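Local atomic coordinates of pullulanase (Klebsiella oxytoca, PDB entry 2YOC), a protein that hydrolyses the alpha-1,6-glucosidic linkages of pullulan and related branched glucans, and is a bacterial enzyme exported by a type 2 secretion system. Residues Leu470-Glu475 against Ser542-Tyr547; Asp548-Thr553 against Asp603-Leu608. All blocks are in the same frame, centred on the assembly; numbering follows the deposited sequence.

Interaction 1: residues Leu470-Glu475 against Ser542-Tyr547. With CA (calcium ion), chain K.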
loop_
_atom_site.group_PDB
_atom_site.type_symbol
_atom_site.label_atom_id
_atom_site.label_comp_id
_atom_site.label_asym_id
_atom_site.label_seq_id
_atom_site.Cartn_x
_atom_site.Cartn_y
_atom_site.Cartn_z
ATOM N N LEU B 470 -35.380 -16.241 30.990
ATOM C CA LEU B 470 -35.659 -16.465 29.569
ATOM C C LEU B 470 -37.101 -16.780 29.391
ATOM O O LEU B 470 -37.759 -17.224 30.331
ATOM C CB LEU B 470 -34.769 -17.517 28.880
ATOM C CG LEU B 470 -34.250 -18.664 29.725
ATOM C CD1 LEU B 470 -34.382 -19.984 29.008
ATOM C CD2 LEU B 470 -32.813 -18.422 30.143
ATOM N N ALA B 471 -37.607 -16.497 28.204
ATOM C CA ALA B 471 -38.996 -16.679 27.830
ATOM C C ALA B 471 -39.276 -18.030 27.164
ATOM O O ALA B 471 -40.357 -18.593 27.345
ATOM C CB ALA B 471 -39.403 -15.544 26.894
ATOM N N THR B 472 -38.286 -18.546 26.421
ATOM C CA THR B 472 -38.319 -19.722 25.538
ATOM C C THR B 472 -38.293 -21.159 26.119
ATOM O O THR B 472 -38.008 -22.113 25.377
ATOM C CB THR B 472 -37.367 -19.493 24.367
ATOM O OG1 THR B 472 -36.102 -19.029 24.867
ATOM C CG2 THR B 472 -37.930 -18.495 23.374
ATOM N N VAL B 473 -38.626 -21.331 27.402
ATOM C CA VAL B 473 -38.761 -22.664 27.995
ATOM C C VAL B 473 -39.947 -22.589 28.955
ATOM O O VAL B 473 -39.980 -21.701 29.815
ATOM C CB VAL B 473 -37.480 -23.246 28.659
ATOM C CG1 VAL B 473 -37.781 -24.501 29.476
ATOM C CG2 VAL B 473 -36.396 -23.541 27.633
ATOM N N ASN B 474 -40.932 -23.500 28.795
ATOM C CA ASN B 474 -42.082 -23.541 29.680
ATOM C C ASN B 474 -41.607 -24.060 31.028
ATOM O O ASN B 474 -41.025 -25.154 31.105
ATOM C CB ASN B 474 -43.181 -24.421 29.106
ATOM C CG ASN B 474 -44.538 -24.192 29.740
ATOM O OD1 ASN B 474 -44.702 -24.194 30.957
ATOM N ND2 ASN B 474 -45.551 -24.011 28.923
ATOM N N GLU B 475 -41.804 -23.237 32.079
ATOM C CA GLU B 475 -41.376 -23.540 33.454
ATOM C C GLU B 475 -42.306 -24.508 34.156
ATOM O O GLU B 475 -41.974 -25.002 35.234
ATOM C CB GLU B 475 -41.134 -22.264 34.289
ATOM C CG GLU B 475 -40.173 -21.279 33.647
ATOM C CD GLU B 475 -39.548 -20.255 34.563
ATOM O OE1 GLU B 475 -40.267 -19.590 35.342
ATOM O OE2 GLU B 475 -38.328 -20.044 34.413
ATOM N N SER B 542 -36.652 -28.620 27.268
ATOM C CA SER B 542 -36.174 -27.730 28.316
ATOM C C SER B 542 -34.901 -27.001 27.816
ATOM O O SER B 542 -34.278 -26.193 28.543
ATOM C CB SER B 542 -35.872 -28.551 29.563
ATOM O OG SER B 542 -37.047 -29.132 30.103
ATOM N N TYR B 543 -34.546 -27.278 26.540
ATOM C CA TYR B 543 -33.350 -26.761 25.893
ATOM C C TYR B 543 -33.500 -25.522 25.014
ATOM O O TYR B 543 -34.102 -25.566 23.940
ATOM C CB TYR B 543 -32.588 -27.872 25.135
ATOM C CG TYR B 543 -31.157 -27.483 24.869
ATOM C CD1 TYR B 543 -30.833 -26.589 23.849
ATOM C CD2 TYR B 543 -30.131 -27.952 25.678
ATOM C CE1 TYR B 543 -29.522 -26.153 23.657
ATOM C CE2 TYR B 543 -28.814 -27.528 25.493
ATOM C CZ TYR B 543 -28.514 -26.631 24.478
ATOM O OH TYR B 543 -27.219 -26.204 24.296
ATOM N N ASN B 544 -32.858 -24.454 25.443
ATOM C CA ASN B 544 -32.693 -23.216 24.709
ATOM C C ASN B 544 -31.487 -22.535 25.320
ATOM O O ASN B 544 -31.229 -22.722 26.514
ATOM C CB ASN B 544 -33.909 -22.299 24.739
ATOM C CG ASN B 544 -33.792 -21.220 23.687
ATOM O OD1 ASN B 544 -32.937 -20.329 23.748
ATOM N ND2 ASN B 544 -34.576 -21.315 22.639
ATOM N N TRP B 545 -30.707 -21.801 24.495
ATOM C CA TRP B 545 -29.559 -21.044 24.985
ATOM C C TRP B 545 -30.090 -19.981 25.963
ATOM O O TRP B 545 -29.579 -19.861 27.085
ATOM C CB TRP B 545 -28.848 -20.381 23.820
ATOM C CG TRP B 545 -28.028 -21.299 22.966
ATOM C CD1 TRP B 545 -27.639 -22.578 23.251
ATOM C CD2 TRP B 545 -27.406 -20.958 21.720
ATOM N NE1 TRP B 545 -26.857 -23.077 22.229
ATOM C CE2 TRP B 545 -26.692 -22.099 21.279
ATOM C CE3 TRP B 545 -27.420 -19.809 20.907
ATOM C CZ2 TRP B 545 -25.989 -22.118 20.066
ATOM C CZ3 TRP B 545 -26.751 -19.840 19.689
ATOM C CH2 TRP B 545 -26.031 -20.975 19.288
ATOM N N GLY B 546 -31.174 -19.305 25.546
ATOM C CA GLY B 546 -31.920 -18.353 26.358
ATOM C C GLY B 546 -31.784 -16.898 25.996
ATOM O O GLY B 546 -32.117 -16.046 26.818
ATOM N N TYR B 547 -31.319 -16.586 24.774
ATOM C CA TYR B 547 -31.135 -15.201 24.309
ATOM C C TYR B 547 -32.503 -14.577 23.909
ATOM O O TYR B 547 -32.686 -14.051 22.797
ATOM C CB TYR B 547 -30.089 -15.172 23.176
ATOM C CG TYR B 547 -28.691 -15.598 23.605
ATOM C CD1 TYR B 547 -27.775 -14.669 24.079
ATOM C CD2 TYR B 547 -28.269 -16.925 23.486
ATOM C CE1 TYR B 547 -26.485 -15.048 24.451
ATOM C CE2 TYR B 547 -26.977 -17.316 23.863
ATOM C CZ TYR B 547 -26.088 -16.371 24.336
ATOM O OH TYR B 547 -24.835 -16.746 24.744
HETATM CA CA CA K . -38.609 -18.245 32.336
#

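Interaction 2: residues Asp548-Thr553 against Asp603-Leu608. With SO4 (sulfate ion), chain P.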
loop_
_atom_site.group_PDB
_atom_site.type_symbol
_atom_site.label_atom_id
_atom_site.label_comp_id
_atom_site.label_asym_id
_atom_site.label_seq_id
_atom_site.Cartn_x
_atom_site.Cartn_y
_atom_site.Cartn_z
ATOM N N ASP B 548 -33.479 -14.675 24.847
ATOM C CA ASP B 548 -34.888 -14.266 24.736
ATOM C C ASP B 548 -35.322 -13.715 26.102
ATOM O O ASP B 548 -35.964 -14.416 26.900
ATOM C CB ASP B 548 -35.742 -15.490 24.340
ATOM C CG ASP B 548 -35.144 -16.304 23.194
ATOM O OD1 ASP B 548 -35.203 -15.823 22.034
ATOM O OD2 ASP B 548 -34.533 -17.381 23.472
ATOM N N PRO B 549 -34.928 -12.462 26.421
ATOM C CA PRO B 549 -35.250 -11.915 27.759
ATOM C C PRO B 549 -36.715 -11.681 28.058
ATOM O O PRO B 549 -37.404 -10.996 27.294
ATOM C CB PRO B 549 -34.481 -10.588 27.810
ATOM C CG PRO B 549 -33.524 -10.619 26.657
ATOM C CD PRO B 549 -34.131 -11.505 25.621
ATOM N N PHE B 550 -37.182 -12.235 29.188
ATOM C CA PHE B 550 -38.546 -12.029 29.719
ATOM C C PHE B 550 -38.409 -10.957 30.837
ATOM O O PHE B 550 -38.994 -9.864 30.734
ATOM C CB PHE B 550 -39.117 -13.346 30.271
ATOM C CG PHE B 550 -40.617 -13.460 30.357
ATOM C CD1 PHE B 550 -41.437 -12.339 30.192
ATOM C CD2 PHE B 550 -41.219 -14.678 30.618
ATOM C CE1 PHE B 550 -42.833 -12.446 30.292
ATOM C CE2 PHE B 550 -42.613 -14.778 30.704
ATOM C CZ PHE B 550 -43.408 -13.663 30.529
ATOM N N HIS B 551 -37.563 -11.257 31.861
ATOM C CA HIS B 551 -37.227 -10.354 32.965
ATOM C C HIS B 551 -35.699 -10.345 33.117
ATOM O O HIS B 551 -35.069 -11.404 33.217
ATOM C CB HIS B 551 -37.936 -10.765 34.264
ATOM C CG HIS B 551 -39.441 -10.707 34.182
ATOM N ND1 HIS B 551 -40.171 -11.742 33.640
ATOM C CD2 HIS B 551 -40.305 -9.743 34.584
ATOM C CE1 HIS B 551 -41.442 -11.380 33.732
ATOM N NE2 HIS B 551 -41.572 -10.190 34.292
ATOM N N TYR B 552 -35.101 -9.160 33.061
ATOM C CA TYR B 552 -33.657 -9.029 33.117
ATOM C C TYR B 552 -33.003 -9.314 34.449
ATOM O O TYR B 552 -31.802 -9.624 34.481
ATOM C CB TYR B 552 -33.278 -7.618 32.713
ATOM C CG TYR B 552 -33.609 -7.282 31.285
ATOM C CD1 TYR B 552 -32.906 -7.860 30.230
ATOM C CD2 TYR B 552 -34.592 -6.347 30.978
ATOM C CE1 TYR B 552 -33.172 -7.515 28.904
ATOM C CE2 TYR B 552 -34.860 -5.986 29.655
ATOM C CZ TYR B 552 -34.150 -6.584 28.621
ATOM O OH TYR B 552 -34.385 -6.241 27.318
ATOM N N THR B 553 -33.741 -9.113 35.553
ATOM C CA THR B 553 -33.151 -9.172 36.888
ATOM C C THR B 553 -33.671 -10.292 37.811
ATOM O O THR B 553 -33.729 -10.157 39.045
ATOM C CB THR B 553 -33.082 -7.740 37.465
ATOM O OG1 THR B 553 -33.093 -6.778 36.394
ATOM C CG2 THR B 553 -31.864 -7.531 38.295
ATOM N N ASP B 603 -48.659 -9.690 23.095
ATOM C CA ASP B 603 -47.732 -10.770 23.457
ATOM C C ASP B 603 -47.592 -10.948 24.950
ATOM O O ASP B 603 -47.385 -9.979 25.698
ATOM C CB ASP B 603 -46.325 -10.598 22.887
ATOM C CG ASP B 603 -46.057 -11.172 21.530
ATOM O OD1 ASP B 603 -46.389 -10.495 20.538
ATOM O OD2 ASP B 603 -45.405 -12.260 21.455
ATOM N N ARG B 604 -47.679 -12.209 25.362
ATOM C CA ARG B 604 -47.518 -12.683 26.725
ATOM C C ARG B 604 -46.176 -12.168 27.326
ATOM O O ARG B 604 -46.146 -11.699 28.466
ATOM C CB ARG B 604 -47.513 -14.209 26.648
ATOM C CG ARG B 604 -47.162 -14.907 27.930
ATOM C CD ARG B 604 -47.144 -16.392 27.703
ATOM N NE ARG B 604 -45.886 -16.830 27.105
ATOM C CZ ARG B 604 -44.838 -17.249 27.801
ATOM N NH1 ARG B 604 -44.875 -17.262 29.135
ATOM N NH2 ARG B 604 -43.744 -17.659 27.177
ATOM N N THR B 605 -45.094 -12.244 26.523
ATOM C CA THR B 605 -43.758 -11.860 26.941
ATOM C C THR B 605 -43.412 -10.374 26.777
ATOM O O THR B 605 -42.304 -9.962 27.133
ATOM C CB THR B 605 -42.703 -12.834 26.423
ATOM O OG1 THR B 605 -42.430 -12.515 25.059
ATOM C CG2 THR B 605 -43.115 -14.278 26.565
ATOM N N SER B 606 -44.349 -9.564 26.262
ATOM C CA SER B 606 -44.133 -8.122 26.189
ATOM C C SER B 606 -44.399 -7.590 27.611
ATOM O O SER B 606 -45.495 -7.801 28.175
ATOM C CB SER B 606 -45.084 -7.470 25.193
ATOM O OG SER B 606 -44.973 -6.057 25.277
ATOM N N VAL B 607 -43.362 -7.002 28.237
ATOM C CA VAL B 607 -43.497 -6.452 29.589
ATOM C C VAL B 607 -43.258 -4.943 29.476
ATOM O O VAL B 607 -44.184 -4.151 29.667
ATOM C CB VAL B 607 -42.603 -7.168 30.653
ATOM C CG1 VAL B 607 -42.888 -6.642 32.051
ATOM C CG2 VAL B 607 -42.772 -8.692 30.619
ATOM N N LEU B 608 -42.068 -4.568 29.022
ATOM C CA LEU B 608 -41.662 -3.172 28.834
ATOM C C LEU B 608 -42.544 -2.372 27.866
ATOM O O LEU B 608 -42.877 -1.222 28.164
ATOM C CB LEU B 608 -40.182 -3.077 28.421
ATOM C CG LEU B 608 -39.180 -3.442 29.488
ATOM C CD1 LEU B 608 -37.824 -3.626 28.897
ATOM C CD2 LEU B 608 -39.181 -2.409 30.617
HETATM S S SO4 P . -45.640 -16.653 23.508
HETATM O O1 SO4 P . -47.020 -16.582 24.018
HETATM O O2 SO4 P . -44.927 -15.386 23.794
HETATM O O3 SO4 P . -45.683 -16.827 22.063
HETATM O O4 SO4 P . -44.944 -17.799 24.124
#

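Interaction 1: residues Leu470-Glu475 against Ser542-Tyr547
Leu470 and Val473 make the apolar part of this contact, and both lie against backbone. The side chain of Leu470 rests on Gly546, which has no side chain to hold it off: CD2 is 3.9 Å from Gly546 CA and CB is 3.7 Å from Gly546 O. Val473 works in the same way at the start of the other segment. Its CG1 stands anti to the backbone N (chi1 169°), which leaves CG2 beside that N, and CG2 lies 3.5 Å from Ser542 O. The same methyl also touches CB of Asn544.

Beside these two patches sits a polar pair joined by packing alone. Thr472 and Asn544 cross obliquely, with Thr472 OG1 3.4 Å from Asn544 CG; no hydrogen bond spans the two segments. The bonds that are made go elsewhere. Thr472 OG1 is hydrogen-bonded to Asp548 OD2, while Asn544 turns its OD1 back on its own segment and accepts from Gly546 N at 2.7 Å. That donor lies in the carbonyl plane, on a lone pair of OD1, and the bond is clearly bent at the hydrogen (138°). It closes an Asx turn and helps to set the amide rotation of Asn544.

Metal binding ties together 470-475 itself. The calcium ion is held by Leu470 O at 2.4 Å and Glu475 OE2 at 2.8 Å, with Asp469 and Glu556 completing the protein ligands, so the short loop is folded around the ion.

Tyr543-Pro549 spells YNWGYDP, the signature sequence of type I pullulanases. Here it packs on a calcium-bound loop, at the two ends of a long excursion that carries helices but no strand and covers much of the pullulanase insert sequence.

Interaction 2: residues Asp548-Thr553 against Asp603-Leu608
Phe550 is the centre of the tight part, with Thr605 over one face of its ring. Thr605 CG2 stands above the middle of the ring, 4.1 Å from its centroid and 13° off the normal, a CH-pi contact; its OG1 is instead hydrogen-bonded to Asn597. CE1 of His551 covers the opposite face of the Phe550 ring, offset toward the rim. At the edge, near the ring plane, Val607 CG2 comes within 3.8 Å of Phe550 CE1, and the same methyl also reaches His551 NE2. That imidazole is held at both nitrogens, ND1 by Asp469 and NE2 by Thr365. Further along, Leu608 CD1 meets the edge of the Tyr552 ring, 3.9 Å from CE2, while the phenol OH bonds to His595 O.

The packing gives way to solvent at Arg604. Its chain bends at chi3 (81°), and NH1 lies 3.7 Å from Phe550 CE2, with the guanidinium plane turned 78° from the ring. Thr605 CG2 lies over one face of that guanidinium as well. A sulfate ion, probably from the crystallisation liquor, sits at the guanidinium edge: NH2 donates to O4 at 3.3 Å, and NE makes weak bonds to O1 and O4.

A type I turn from Asp603 to Ser606 presents Thr605 to the ring. Beyond it the chain enters helix 608-611, where Leu608 packs on strand 595-596 and helix 640-655, as Tyr552 also does; on the other flank, Phe550 lies against Asp469 of strand 468-470.

In the fold
The two contacts follow one another along the chain, segment 548-553 continuing directly from 542-547, and their centres are 12 Å apart. Interaction 1 and segment 548-553 belong to the long connection between barrel strands 461-464 and 586-591; segment 603-608 comes after the latter strand. They also touch directly: Ala471 N lies 3.0 Å from Asp548 O, a probable hydrogen bond. Asp469 joins them a second way, giving one carboxylate oxygen to the calcium of interaction 1 and the other to His551 of interaction 2. Metal loop, signature sequence and the turn at 603-606 thus pack against one another in the loops that follow these two barrel strands, largely buried apart from the exposed Asp603-Arg604 end.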